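Local coordinates for protein beta-glucosidase (Chaetomella raphigera, PDB 6JXG) that probably hydrolyses terminal, non-reducing beta-D-glucosyl residues to release beta-D-glucose, as a secreted glycoside hydrolase family 3 enzyme of cellulose breakdown, at residues A[538-542]-A[558-562]; A[114-118]-A[549-553]. All coordinates share one frame. Residue numbers count along the deposited sequence, not the author numbering.

Interaction 1: A[538-542]-A[558-562]; sequences SDYGT and DYRHF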
# COMPACT_ATOMS: atom_id res chain seq x y z
N SER A 538 17.26 14.45 7.75
CA SER A 538 18.37 14.29 6.78
C SER A 538 18.95 12.87 6.74
O SER A 538 19.58 12.49 5.79
CB SER A 538 19.49 15.33 7.09
OG SER A 538 19.96 15.12 8.41
N ASP A 539 18.74 12.09 7.80
CA ASP A 539 19.14 10.70 7.90
C ASP A 539 18.50 9.79 6.82
O ASP A 539 19.08 8.75 6.51
CB ASP A 539 18.79 10.11 9.28
CG ASP A 539 19.72 10.64 10.43
OD1 ASP A 539 20.77 11.29 10.13
OD2 ASP A 539 19.40 10.34 11.60
N TYR A 540 17.32 10.12 6.30
CA TYR A 540 16.70 9.23 5.24
C TYR A 540 17.52 9.25 3.97
O TYR A 540 17.53 8.27 3.20
CB TYR A 540 15.24 9.57 4.91
CG TYR A 540 14.34 9.29 6.02
CD1 TYR A 540 13.79 8.03 6.18
CD2 TYR A 540 14.04 10.26 6.92
CE1 TYR A 540 12.95 7.77 7.23
CE2 TYR A 540 13.20 10.01 8.01
CZ TYR A 540 12.69 8.76 8.19
OH TYR A 540 11.89 8.48 9.26
N GLY A 541 18.28 10.34 3.75
CA GLY A 541 19.07 10.48 2.53
C GLY A 541 18.26 10.69 1.27
O GLY A 541 18.82 10.64 0.17
N THR A 542 16.94 10.83 1.42
CA THR A 542 16.02 11.16 0.30
C THR A 542 15.17 12.32 0.74
O THR A 542 14.97 12.57 1.95
CB THR A 542 15.09 10.04 -0.05
OG1 THR A 542 14.43 9.56 1.13
CG2 THR A 542 15.83 8.91 -0.66
N ASP A 558 15.17 3.69 2.76
CA ASP A 558 14.74 3.36 4.08
C ASP A 558 15.86 2.61 4.86
O ASP A 558 17.02 3.03 4.83
CB ASP A 558 13.35 2.64 4.08
CG ASP A 558 12.65 2.69 5.43
OD1 ASP A 558 11.92 3.67 5.81
OD2 ASP A 558 12.85 1.69 6.14
N TYR A 559 15.53 1.51 5.53
CA TYR A 559 16.49 0.84 6.43
C TYR A 559 17.77 0.37 5.76
O TYR A 559 18.80 0.24 6.41
CB TYR A 559 15.85 -0.32 7.22
CG TYR A 559 15.47 -1.55 6.39
CD1 TYR A 559 16.27 -2.66 6.38
CD2 TYR A 559 14.30 -1.57 5.62
CE1 TYR A 559 15.97 -3.78 5.62
CE2 TYR A 559 13.96 -2.70 4.94
CZ TYR A 559 14.82 -3.79 4.89
OH TYR A 559 14.49 -4.90 4.14
N ARG A 560 17.69 0.03 4.47
CA ARG A 560 18.87 -0.32 3.68
C ARG A 560 19.93 0.79 3.75
O ARG A 560 21.12 0.51 3.87
CB ARG A 560 18.46 -0.55 2.23
CG ARG A 560 17.57 -1.77 1.99
CD ARG A 560 16.86 -1.67 0.61
NE ARG A 560 16.51 -3.00 0.09
CZ ARG A 560 15.48 -3.73 0.51
NH1 ARG A 560 14.67 -3.22 1.42
NH2 ARG A 560 15.31 -5.01 0.08
N HIS A 561 19.49 2.04 3.69
CA HIS A 561 20.38 3.19 3.88
C HIS A 561 20.91 3.35 5.28
O HIS A 561 22.13 3.52 5.48
CB HIS A 561 19.71 4.47 3.41
CG HIS A 561 20.43 5.72 3.79
ND1 HIS A 561 21.64 6.10 3.25
CD2 HIS A 561 20.07 6.71 4.64
CE1 HIS A 561 22.01 7.26 3.78
NE2 HIS A 561 21.06 7.65 4.61
N PHE A 562 20.02 3.30 6.24
CA PHE A 562 20.44 3.42 7.66
C PHE A 562 21.49 2.35 7.93
O PHE A 562 22.53 2.65 8.60
CB PHE A 562 19.27 3.35 8.62
CG PHE A 562 18.36 4.55 8.57
CD1 PHE A 562 18.44 5.53 9.51
CD2 PHE A 562 17.42 4.70 7.52
CE1 PHE A 562 17.63 6.62 9.48
CE2 PHE A 562 16.63 5.85 7.44
CZ PHE A 562 16.72 6.81 8.44
O HOH W 1 21.61 10.47 5.19
O HOH W 2 15.52 6.45 2.79
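In the C-terminal domain of the family 3 fold, two aromatic rings and two water bridges join the turn 538-542, in the loop after helix 511-519, to the start of helix 559-564. Tyr540 and Phe562, both with chi1 in the m well, meet edge-to-face: the edge of Phe562 is directed at the face of Tyr540, with centroids 5.4 Å apart and planes at 83°. The closest atoms are Tyr540 CD1 and Phe562 CE2, at 3.8 Å. Flat rings suit such a buried pair, and tyrosine can take its place there because its hydroxyl is satisfied by Thr532 O and Ala534 N. The CA-to-CB bond of Tyr540 leads away from the helix, yet its ring still reaches Phe562. Phe562 also lies under the backbone of the turn, its CZ 3.6 Å from Asp539 O.

His561, chi1 t, points toward the turn and brings its ring edge up to Asp539 O, with CD2 2.9 Å from that oxygen; CD2 is also 3.3 Å from Tyr540 O. Gly541 suits this place twice over: its phi is positive, and a CB would collide with His561 NE2.

Asp558 is at the N-cap position, but its side chain does not cap; with chi1 t, OD2 accepts a weak bond from Tyr559 N (2.8 Å) and a hydrogen bond from Thr532 OG1.

Two waters bridge turn and helix start: water 1 between Ser538 O and His561 NE2, water 2 between Tyr540 O and Asp558 N. The apolar part of the contact is the edge-to-face pair of Tyr540 and Phe562.

Interaction 2: A[114-118]-A[549-553]; sequences IGKIP and DNFPE
Lys116 spans a gap between two irregular loops whose closest CA atoms, those of Lys116 and Phe551, are 9.7 Å apart. Gly115 has phi/psi 100/37, where a CB would be jammed against the carbonyl O of Ile114, which by itself calls for glycine. Lys116 follows at -58/-28, pointing toward the other loop, with chi1 to chi3 between wells and chi4 p. Lys116 NZ donates to Asp549 OD2 (2.6 Å) and Glu553 OE2 (2.7 Å), both salt bridges; its ammonium carries three hydrogens, enough for both carboxylates. Glu553 has chi1 p, chi2 m. Asp549 (chi1 t) accepts at OD1 from Phe551 N (2.9 Å), an Asx turn, with Phe551 at phi/psi 49/50; the Asp549 backbone bonds Ser170 and Asn172. With Phe551 chi1 m, Lys116 NZ stands 4.2 Å from the Phe551 ring centroid, 10° off the normal, a cation-pi contact; Lys116 CE adds a CH-pi contact. Lys116 N and O are satisfied by Glu161 OE1 and Thr542 OG1. This salt-bridge network joins the family 3 N-terminal domain, between strand 105-106 and helix 131-147, to the C-terminal domain before helix 559-564, and Tyr182 of helix 175-182 touches both Lys116 and Phe551.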
# COMPACT_ATOMS: atom_id res chain seq x y z
N ILE A 114 6.43 3.24 -3.81
CA ILE A 114 6.75 2.39 -2.66
C ILE A 114 6.93 3.28 -1.42
O ILE A 114 6.72 2.82 -0.29
CB ILE A 114 7.99 1.48 -2.87
CG1 ILE A 114 9.30 2.28 -2.92
CG2 ILE A 114 7.86 0.57 -4.11
CD1 ILE A 114 10.56 1.35 -3.01
N GLY A 115 7.32 4.56 -1.62
CA GLY A 115 7.54 5.49 -0.54
C GLY A 115 9.01 5.69 -0.14
O GLY A 115 9.28 5.87 1.01
N LYS A 116 9.92 5.70 -1.13
CA LYS A 116 11.34 5.96 -0.95
C LYS A 116 11.61 7.34 -0.31
O LYS A 116 12.65 7.51 0.38
CB LYS A 116 12.10 5.87 -2.30
CG LYS A 116 12.98 7.10 -2.60
CD LYS A 116 13.03 7.34 -4.02
CE LYS A 116 13.09 8.72 -4.55
NZ LYS A 116 14.41 9.33 -4.68
N ILE A 117 10.68 8.27 -0.53
CA ILE A 117 10.75 9.65 0.05
C ILE A 117 9.72 9.75 1.14
O ILE A 117 8.50 9.72 0.87
CB ILE A 117 10.52 10.77 -1.00
CG1 ILE A 117 11.54 10.65 -2.13
CG2 ILE A 117 10.49 12.13 -0.33
CD1 ILE A 117 11.19 11.44 -3.36
N PRO A 118 10.18 9.87 2.39
CA PRO A 118 9.21 9.75 3.51
C PRO A 118 8.08 10.81 3.51
O PRO A 118 6.96 10.55 4.02
CB PRO A 118 10.09 9.82 4.74
CG PRO A 118 11.35 10.47 4.27
CD PRO A 118 11.55 10.14 2.84
N ASP A 549 14.53 13.49 -10.74
CA ASP A 549 15.11 12.65 -9.71
C ASP A 549 15.96 11.58 -10.39
O ASP A 549 15.44 10.76 -11.13
CB ASP A 549 14.01 12.07 -8.80
CG ASP A 549 14.57 11.36 -7.55
OD1 ASP A 549 15.80 11.13 -7.44
OD2 ASP A 549 13.75 10.99 -6.63
N ASN A 550 17.27 11.59 -10.15
CA ASN A 550 18.18 10.59 -10.72
C ASN A 550 18.47 9.44 -9.78
O ASN A 550 19.32 8.58 -10.01
CB ASN A 550 19.46 11.25 -11.24
CG ASN A 550 19.15 12.14 -12.44
OD1 ASN A 550 18.92 11.67 -13.54
ND2 ASN A 550 19.16 13.42 -12.21
N PHE A 551 17.71 9.40 -8.72
CA PHE A 551 17.73 8.27 -7.82
C PHE A 551 19.19 7.89 -7.42
O PHE A 551 19.58 6.75 -7.54
CB PHE A 551 16.99 7.07 -8.35
CG PHE A 551 15.46 7.22 -8.36
CD1 PHE A 551 14.83 8.23 -9.12
CD2 PHE A 551 14.65 6.38 -7.65
CE1 PHE A 551 13.45 8.35 -9.14
CE2 PHE A 551 13.28 6.51 -7.70
CZ PHE A 551 12.69 7.52 -8.39
N PRO A 552 20.00 8.86 -6.97
CA PRO A 552 21.43 8.55 -6.72
C PRO A 552 21.64 7.59 -5.53
O PRO A 552 22.63 6.93 -5.42
CB PRO A 552 22.05 9.94 -6.47
CG PRO A 552 20.92 10.69 -5.87
CD PRO A 552 19.73 10.28 -6.71
N GLU A 553 20.63 7.47 -4.69
CA GLU A 553 20.69 6.61 -3.51
C GLU A 553 20.63 5.17 -3.93
O GLU A 553 20.96 4.30 -3.16
CB GLU A 553 19.56 6.95 -2.54
CG GLU A 553 18.12 6.71 -3.02
CD GLU A 553 17.52 7.80 -3.90
OE1 GLU A 553 18.07 8.94 -4.04
OE2 GLU A 553 16.46 7.52 -4.53

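Interactions 1 and 2 have centres about 10 Å apart and touch directly: Thr542 OG1 lies 2.8 Å from Lys116 O, a probable hydrogen bond, and Tyr540 CG packs 3.7 Å from Pro118 CG. Along the chain the order is 114-118, 538-542, 549-553, 558-562, so the segments alternate. The last three belong to the passage from the long loop after helix 511-519 into helix 559-564, within the C-terminal domain of family 3; 114-118 falls in the N-terminal, TIM-barrel-type domain. Interaction 1 is thus local to the C-terminal domain, whereas interaction 2, together with the Thr542–Lys116 and Tyr540–Pro118 touches, ties this loop to the N-terminal domain.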